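Local coordinates for putative uncharacterized protein (Mycobacterium avium, PDB 2Z6V), which is a sulfotransferase, STF9, that probably transfers a sulfuryl group to an acceptor not yet established, at residues P374-D386 and L403-R413. Numbering follows the deposited sequence.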
ATOM      1  N   PRO A 374       9.049  18.469 -10.107  1.00 65.03           N
ATOM      2  CA  PRO A 374       9.321  19.334  -8.958  1.00 68.15           C
ATOM      3  C   PRO A 374       8.511  18.867  -7.756  1.00 71.43           C
ATOM      4  O   PRO A 374       7.402  18.348  -7.904  1.00 70.81           O
ATOM      5  CB  PRO A 374       8.904  20.716  -9.459  1.00 67.27           C
ATOM      6  CG  PRO A 374       7.827  20.405 -10.457  1.00 67.01           C
ATOM      7  CD  PRO A 374       8.411  19.227 -11.196  1.00 66.11           C
ATOM      8  N   GLN A 375       9.073  19.043  -6.567  1.00 75.28           N
ATOM      9  CA  GLN A 375       8.405  18.618  -5.348  1.00 79.05           C
ATOM     10  C   GLN A 375       8.006  19.808  -4.492  1.00 80.86           C
ATOM     11  O   GLN A 375       8.668  20.846  -4.512  1.00 81.06           O
ATOM     12  CB  GLN A 375       9.323  17.686  -4.557  1.00 79.76           C
ATOM     13  CG  GLN A 375      10.670  18.302  -4.234  1.00 81.96           C
ATOM     14  CD  GLN A 375      11.656  17.295  -3.677  1.00 83.51           C
ATOM     15  OE1 GLN A 375      11.388  16.638  -2.669  1.00 84.89           O
ATOM     16  NE2 GLN A 375      12.808  17.171  -4.331  1.00 83.15           N
ATOM     17  N   ASP A 376       6.917  19.648  -3.744  1.00 83.43           N
ATOM     18  CA  ASP A 376       6.414  20.701  -2.866  1.00 85.70           C
ATOM     19  C   ASP A 376       7.447  21.078  -1.805  1.00 86.10           C
ATOM     20  O   ASP A 376       7.858  20.248  -0.993  1.00 86.62           O
ATOM     21  CB  ASP A 376       5.112  20.255  -2.184  1.00 86.81           C
ATOM     22  CG  ASP A 376       3.952  20.110  -3.162  1.00 88.10           C
ATOM     23  OD1 ASP A 376       2.833  19.771  -2.716  1.00 88.26           O
ATOM     24  OD2 ASP A 376       4.154  20.334  -4.375  1.00 88.90           O
ATOM     25  N   ARG A 377       7.862  22.339  -1.827  1.00 86.28           N
ATOM     26  CA  ARG A 377       8.841  22.856  -0.882  1.00 86.30           C
ATOM     27  C   ARG A 377       8.428  22.482   0.542  1.00 85.19           C
ATOM     28  O   ARG A 377       7.245  22.277   0.817  1.00 84.79           O
ATOM     29  CB  ARG A 377       8.917  24.380  -1.022  1.00 87.98           C
ATOM     30  CG  ARG A 377      10.181  25.021  -0.474  1.00 90.31           C
ATOM     31  CD  ARG A 377      10.126  26.539  -0.628  1.00 92.31           C
ATOM     32  NE  ARG A 377      11.447  27.160  -0.531  1.00 94.21           N
ATOM     33  CZ  ARG A 377      12.409  27.023  -1.442  1.00 94.93           C
ATOM     34  NH1 ARG A 377      12.205  26.286  -2.526  1.00 94.42           N
ATOM     35  NH2 ARG A 377      13.580  27.624  -1.268  1.00 95.46           N
ATOM     36  N   PHE A 378       9.401  22.378   1.442  1.00 83.80           N
ATOM     37  CA  PHE A 378       9.111  22.052   2.835  1.00 82.63           C
ATOM     38  C   PHE A 378       8.486  23.306   3.442  1.00 82.10           C
ATOM     39  O   PHE A 378       9.066  24.386   3.363  1.00 81.83           O
ATOM     40  CB  PHE A 378      10.408  21.675   3.570  1.00 82.29           C
ATOM     41  CG  PHE A 378      10.209  21.283   5.015  1.00 80.73           C
ATOM     42  CD1 PHE A 378      10.026  22.251   5.998  1.00 79.84           C
ATOM     43  CD2 PHE A 378      10.194  19.941   5.387  1.00 79.64           C
ATOM     44  CE1 PHE A 378       9.834  21.889   7.330  1.00 79.15           C
ATOM     45  CE2 PHE A 378      10.002  19.568   6.715  1.00 78.77           C
ATOM     46  CZ  PHE A 378       9.821  20.545   7.688  1.00 78.89           C
ATOM     47  N   ALA A 379       7.306  23.170   4.038  1.00 81.70           N
ATOM     48  CA  ALA A 379       6.636  24.329   4.619  1.00 81.22           C
ATOM     49  C   ALA A 379       5.898  24.033   5.917  1.00 81.27           C
ATOM     50  O   ALA A 379       5.386  22.929   6.119  1.00 81.27           O
ATOM     51  CB  ALA A 379       5.669  24.922   3.600  1.00 81.61           C
ATOM     52  N   LEU A 380       5.843  25.036   6.791  1.00 81.22           N
ATOM     53  CA  LEU A 380       5.164  24.913   8.078  1.00 81.50           C
ATOM     54  C   LEU A 380       3.795  25.587   8.057  1.00 80.81           C
ATOM     55  O   LEU A 380       3.677  26.773   7.755  1.00 80.92           O
ATOM     56  CB  LEU A 380       6.005  25.535   9.200  1.00 82.25           C
ATOM     57  CG  LEU A 380       7.320  24.866   9.609  1.00 82.81           C
ATOM     58  CD1 LEU A 380       8.346  24.984   8.491  1.00 82.26           C
ATOM     59  CD2 LEU A 380       7.840  25.530  10.873  1.00 83.08           C
ATOM     60  N   ASN A 381       2.763  24.817   8.380  1.00 80.48           N
ATOM     61  CA  ASN A 381       1.397  25.318   8.421  1.00 79.39           C
ATOM     62  C   ASN A 381       0.723  24.684   9.627  1.00 78.93           C
ATOM     63  O   ASN A 381       1.248  23.734  10.204  1.00 79.66           O
ATOM     64  CB  ASN A 381       0.640  24.927   7.151  1.00 79.32           C
ATOM     65  CG  ASN A 381       1.440  25.184   5.892  1.00 78.86           C
ATOM     66  OD1 ASN A 381       2.311  24.396   5.524  1.00 78.58           O
ATOM     67  ND2 ASN A 381       1.158  26.298   5.230  1.00 79.56           N
ATOM     68  N   ALA A 382      -0.433  25.207  10.016  1.00 77.89           N
ATOM     69  CA  ALA A 382      -1.146  24.647  11.153  1.00 77.25           C
ATOM     70  C   ALA A 382      -1.715  23.302  10.722  1.00 76.24           C
ATOM     71  O   ALA A 382      -2.397  23.211   9.703  1.00 76.38           O
ATOM     72  CB  ALA A 382      -2.267  25.582  11.585  1.00 77.23           C
ATOM     73  N   TYR A 383      -1.421  22.254  11.485  1.00 75.21           N
ATOM     74  CA  TYR A 383      -1.921  20.926  11.147  1.00 74.82           C
ATOM     75  C   TYR A 383      -3.429  20.959  11.265  1.00 75.04           C
ATOM     76  O   TYR A 383      -4.174  20.653  10.331  1.00 74.15           O
ATOM     77  CB  TYR A 383      -1.442  19.867  12.140  1.00 73.05           C
ATOM     78  CG  TYR A 383      -0.043  19.999  12.683  1.00 69.62           C
ATOM     79  CD1 TYR A 383       0.174  20.413  13.996  1.00 68.06           C
ATOM     80  CD2 TYR A 383       1.054  19.594  11.931  1.00 68.83           C
ATOM     81  CE1 TYR A 383       1.446  20.400  14.549  1.00 67.48           C
ATOM     82  CE2 TYR A 383       2.329  19.578  12.473  1.00 68.41           C
ATOM     83  CZ  TYR A 383       2.520  19.976  13.782  1.00 67.82           C
ATOM     84  OH  TYR A 383       3.784  19.923  14.318  1.00 67.43           O
ATOM     85  N   ARG A 384      -3.847  21.326  12.466  1.00 76.54           N
ATOM     86  CA  ARG A 384      -5.238  21.403  12.848  1.00 77.66           C
ATOM     87  C   ARG A 384      -6.009  20.131  12.578  1.00 75.78           C
ATOM     88  O   ARG A 384      -6.461  19.844  11.465  1.00 75.00           O
ATOM     89  CB  ARG A 384      -5.899  22.639  12.241  1.00 80.28           C
ATOM     90  CG  ARG A 384      -5.824  23.824  13.217  1.00 83.81           C
ATOM     91  CD  ARG A 384      -4.413  23.973  13.826  1.00 85.28           C
ATOM     92  NE  ARG A 384      -4.378  23.914  15.293  1.00 88.01           N
ATOM     93  CZ  ARG A 384      -4.537  22.812  16.032  1.00 89.31           C
ATOM     94  NH1 ARG A 384      -4.749  21.632  15.466  1.00 88.58           N
ATOM     95  NH2 ARG A 384      -4.472  22.886  17.355  1.00 90.57           N
ATOM     96  N   LEU A 385      -6.108  19.364  13.655  1.00 73.21           N
ATOM     97  CA  LEU A 385      -6.790  18.095  13.680  1.00 71.10           C
ATOM     98  C   LEU A 385      -8.174  18.384  14.262  1.00 69.83           C
ATOM     99  O   LEU A 385      -8.920  17.470  14.629  1.00 70.13           O
ATOM    100  CB  LEU A 385      -6.018  17.116  14.575  1.00 71.26           C
ATOM    101  CG  LEU A 385      -4.477  17.046  14.554  1.00 70.44           C
ATOM    102  CD1 LEU A 385      -3.960  16.959  13.133  1.00 69.75           C
ATOM    103  CD2 LEU A 385      -3.900  18.265  15.236  1.00 71.11           C
ATOM    104  N   ASP A 386      -8.495  19.674  14.354  1.00 67.31           N
ATOM    105  CA  ASP A 386      -9.783  20.130  14.874  1.00 64.32           C
ATOM    106  C   ASP A 386     -10.885  19.499  14.055  1.00 61.01           C
ATOM    107  O   ASP A 386     -11.870  18.987  14.583  1.00 60.46           O
ATOM    108  CB  ASP A 386      -9.906  21.643  14.735  1.00 66.31           C
ATOM    109  CG  ASP A 386      -8.938  22.381  15.604  1.00 68.07           C
ATOM    110  OD1 ASP A 386      -8.368  23.389  15.126  1.00 69.69           O
ATOM    111  OD2 ASP A 386      -8.755  21.957  16.766  1.00 68.59           O
ATOM    112  N   LEU A 403       9.072  10.428  18.637  1.00 42.47           N
ATOM    113  CA  LEU A 403       9.720  11.717  18.416  1.00 44.32           C
ATOM    114  C   LEU A 403      11.001  11.814  19.218  1.00 45.15           C
ATOM    115  O   LEU A 403      11.915  12.558  18.862  1.00 46.34           O
ATOM    116  CB  LEU A 403       8.782  12.870  18.795  1.00 43.10           C
ATOM    117  CG  LEU A 403       7.614  13.116  17.838  1.00 44.22           C
ATOM    118  CD1 LEU A 403       6.658  14.128  18.433  1.00 42.64           C
ATOM    119  CD2 LEU A 403       8.151  13.600  16.500  1.00 44.46           C
ATOM    120  N   ASP A 404      11.072  11.046  20.298  1.00 44.56           N
ATOM    121  CA  ASP A 404      12.247  11.066  21.145  1.00 44.96           C
ATOM    122  C   ASP A 404      13.405  10.259  20.574  1.00 45.26           C
ATOM    123  O   ASP A 404      14.571  10.618  20.753  1.00 46.36           O
ATOM    124  CB  ASP A 404      11.904  10.544  22.535  1.00 47.22           C
ATOM    125  CG  ASP A 404      13.076  10.622  23.475  1.00 50.12           C
ATOM    126  OD1 ASP A 404      13.548  11.752  23.728  1.00 51.39           O
ATOM    127  OD2 ASP A 404      13.531   9.558  23.948  1.00 52.85           O
ATOM    128  N   THR A 405      13.097   9.167  19.885  1.00 43.16           N
ATOM    129  CA  THR A 405      14.154   8.348  19.321  1.00 41.95           C
ATOM    130  C   THR A 405      14.593   8.792  17.924  1.00 41.87           C
ATOM    131  O   THR A 405      15.729   8.549  17.524  1.00 42.42           O
ATOM    132  CB  THR A 405      13.748   6.848  19.308  1.00 40.97           C
ATOM    133  OG1 THR A 405      13.912   6.308  17.991  1.00 39.88           O
ATOM    134  CG2 THR A 405      12.323   6.673  19.758  1.00 38.39           C
ATOM    135  N   PHE A 406      13.704   9.456  17.193  1.00 42.45           N
ATOM    136  CA  PHE A 406      14.016   9.919  15.842  1.00 43.51           C
ATOM    137  C   PHE A 406      13.956  11.439  15.739  1.00 45.38           C
ATOM    138  O   PHE A 406      12.993  12.064  16.172  1.00 46.66           O
ATOM    139  CB  PHE A 406      13.049   9.290  14.838  1.00 41.54           C
ATOM    140  CG  PHE A 406      13.167   7.799  14.744  1.00 37.59           C
ATOM    141  CD1 PHE A 406      14.330   7.212  14.266  1.00 36.11           C
ATOM    142  CD2 PHE A 406      12.113   6.978  15.137  1.00 37.53           C
ATOM    143  CE1 PHE A 406      14.449   5.827  14.178  1.00 35.16           C
ATOM    144  CE2 PHE A 406      12.219   5.586  15.054  1.00 35.81           C
ATOM    145  CZ  PHE A 406      13.390   5.009  14.573  1.00 35.02           C
ATOM    146  N   ASP A 407      14.993  12.025  15.153  1.00 47.65           N
ATOM    147  CA  ASP A 407      15.093  13.469  15.007  1.00 49.94           C
ATOM    148  C   ASP A 407      14.270  13.981  13.830  1.00 50.14           C
ATOM    149  O   ASP A 407      14.803  14.223  12.742  1.00 51.11           O
ATOM    150  CB  ASP A 407      16.566  13.853  14.841  1.00 54.10           C
ATOM    151  CG  ASP A 407      16.771  15.345  14.682  1.00 58.90           C
ATOM    152  OD1 ASP A 407      16.262  16.112  15.533  1.00 60.44           O
ATOM    153  OD2 ASP A 407      17.448  15.745  13.706  1.00 61.47           O
ATOM    154  N   ILE A 408      12.971  14.159  14.059  1.00 48.51           N
ATOM    155  CA  ILE A 408      12.065  14.618  13.012  1.00 47.47           C
ATOM    156  C   ILE A 408      11.780  16.111  13.054  1.00 48.30           C
ATOM    157  O   ILE A 408      11.390  16.657  14.088  1.00 48.04           O
ATOM    158  CB  ILE A 408      10.723  13.865  13.076  1.00 46.65           C
ATOM    159  CG1 ILE A 408      10.963  12.366  12.871  1.00 44.19           C
ATOM    160  CG2 ILE A 408       9.763  14.422  12.024  1.00 45.07           C
ATOM    161  CD1 ILE A 408       9.713  11.527  12.950  1.00 41.45           C
ATOM    162  N   GLU A 409      11.965  16.759  11.909  1.00 49.05           N
ATOM    163  CA  GLU A 409      11.740  18.194  11.769  1.00 51.13           C
ATOM    164  C   GLU A 409      10.241  18.456  11.617  1.00 51.89           C
ATOM    165  O   GLU A 409       9.645  18.124  10.599  1.00 52.77           O
ATOM    166  CB  GLU A 409      12.503  18.695  10.543  1.00 51.50           C
ATOM    167  CG  GLU A 409      12.634  20.196  10.423  1.00 53.62           C
ATOM    168  CD  GLU A 409      13.758  20.585   9.472  1.00 55.60           C
ATOM    169  OE1 GLU A 409      14.911  20.157   9.713  1.00 55.50           O
ATOM    170  OE2 GLU A 409      13.491  21.312   8.488  1.00 55.54           O
ATOM    171  N   LEU A 410       9.631  19.052  12.634  1.00 52.91           N
ATOM    172  CA  LEU A 410       8.200  19.320  12.598  1.00 54.47           C
ATOM    173  C   LEU A 410       7.781  20.449  11.659  1.00 56.60           C
ATOM    174  O   LEU A 410       8.559  21.362  11.372  1.00 56.45           O
ATOM    175  CB  LEU A 410       7.695  19.609  14.010  1.00 52.32           C
ATOM    176  CG  LEU A 410       7.912  18.474  15.014  1.00 51.36           C
ATOM    177  CD1 LEU A 410       7.315  18.874  16.354  1.00 50.27           C
ATOM    178  CD2 LEU A 410       7.268  17.187  14.503  1.00 48.89           C
ATOM    179  N   GLU A 411       6.540  20.367  11.186  1.00 59.06           N
ATOM    180  CA  GLU A 411       5.965  21.356  10.272  1.00 61.14           C
ATOM    181  C   GLU A 411       4.770  22.038  10.952  1.00 62.41           C
ATOM    182  O   GLU A 411       3.824  22.458  10.285  1.00 61.84           O
ATOM    183  CB  GLU A 411       5.477  20.657   9.001  1.00 60.42           C
ATOM    184  CG  GLU A 411       6.497  19.753   8.332  1.00 60.44           C
ATOM    185  CD  GLU A 411       5.860  18.796   7.332  1.00 60.85           C
ATOM    186  OE1 GLU A 411       5.161  17.857   7.763  1.00 61.64           O
ATOM    187  OE2 GLU A 411       6.049  18.983   6.114  1.00 61.84           O
ATOM    188  N   GLY A 412       4.825  22.154  12.275  1.00 64.41           N
ATOM    189  CA  GLY A 412       3.728  22.740  13.024  1.00 67.76           C
ATOM    190  C   GLY A 412       3.532  24.243  13.060  1.00 70.53           C
ATOM    191  O   GLY A 412       4.311  25.006  12.483  1.00 69.86           O
ATOM    192  N   ARG A 413       2.465  24.644  13.759  1.00 73.56           N
ATOM    193  CA  ARG A 413       2.061  26.040  13.948  1.00 75.95           C
ATOM    194  C   ARG A 413       2.586  27.040  12.917  1.00 77.27           C
ATOM    195  O   ARG A 413       3.439  27.881  13.273  1.00 77.92           O
ATOM    196  CB  ARG A 413       2.425  26.503  15.371  1.00 76.68           C
ATOM    197  CG  ARG A 413       3.684  25.872  15.965  1.00 78.02           C
ATOM    198  CD  ARG A 413       4.933  26.216  15.166  1.00 79.82           C
ATOM    199  NE  ARG A 413       5.273  27.635  15.234  1.00 81.32           N
ATOM    200  CZ  ARG A 413       6.189  28.220  14.466  1.00 82.29           C
ATOM    201  NH1 ARG A 413       6.857  27.511  13.568  1.00 83.22           N
ATOM    202  NH2 ARG A 413       6.444  29.514  14.600  1.00 83.36           N
TER
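E409 and E411 carry their carboxylates to opposite faces of the F378 ring, while the backbone of L410 passes its edge. From E409, CG leaves anti to the backbone N (chi1 -167°), and the extended chain sets OE2 3.8 Å from F378 CZ, above the ring and offset toward its rim. The carboxylate of E409 and the ring stand 73° apart, and the same oxygen is salt-bridged to R341, which also makes a cation-pi contact with F378. L410 contributes its carbonyl O near the plane of that ring, 4.0 Å from CZ, and its CB lies against the Y383 hydroxyl. E411 is the buried centre of the contact: its CG touches F378 CZ at 3.5 Å, and OE1 is salt-bridged to R273. Its carbonyl O accepts the one hydrogen bond between the segments, from N381 N at 3.2 Å; the bond is bent, 142° at the hydrogen, with the donor tilted out of the carbonyl plane. L380 CA makes a bent CA-H...O contact with the same oxygen. G412 lies obliquely against the end of Y383, its CA 3.5 Å from CE2, and the phenol hydroxyl is hydrogen-bonded to D274, which also receives the E411 N-H. R413 bends back beside L380, with NH1 3.5 Å from CD2 at the guanidinium edge. R273 and D274 link strand 267-272 of the parallel sheet to helix 275-285, so E411 and Y383 tie tail and loop to that strand's end. Two acidic groups at the ring faces would be unfavourable alone; pairing with R341 and R273 probably offsets this.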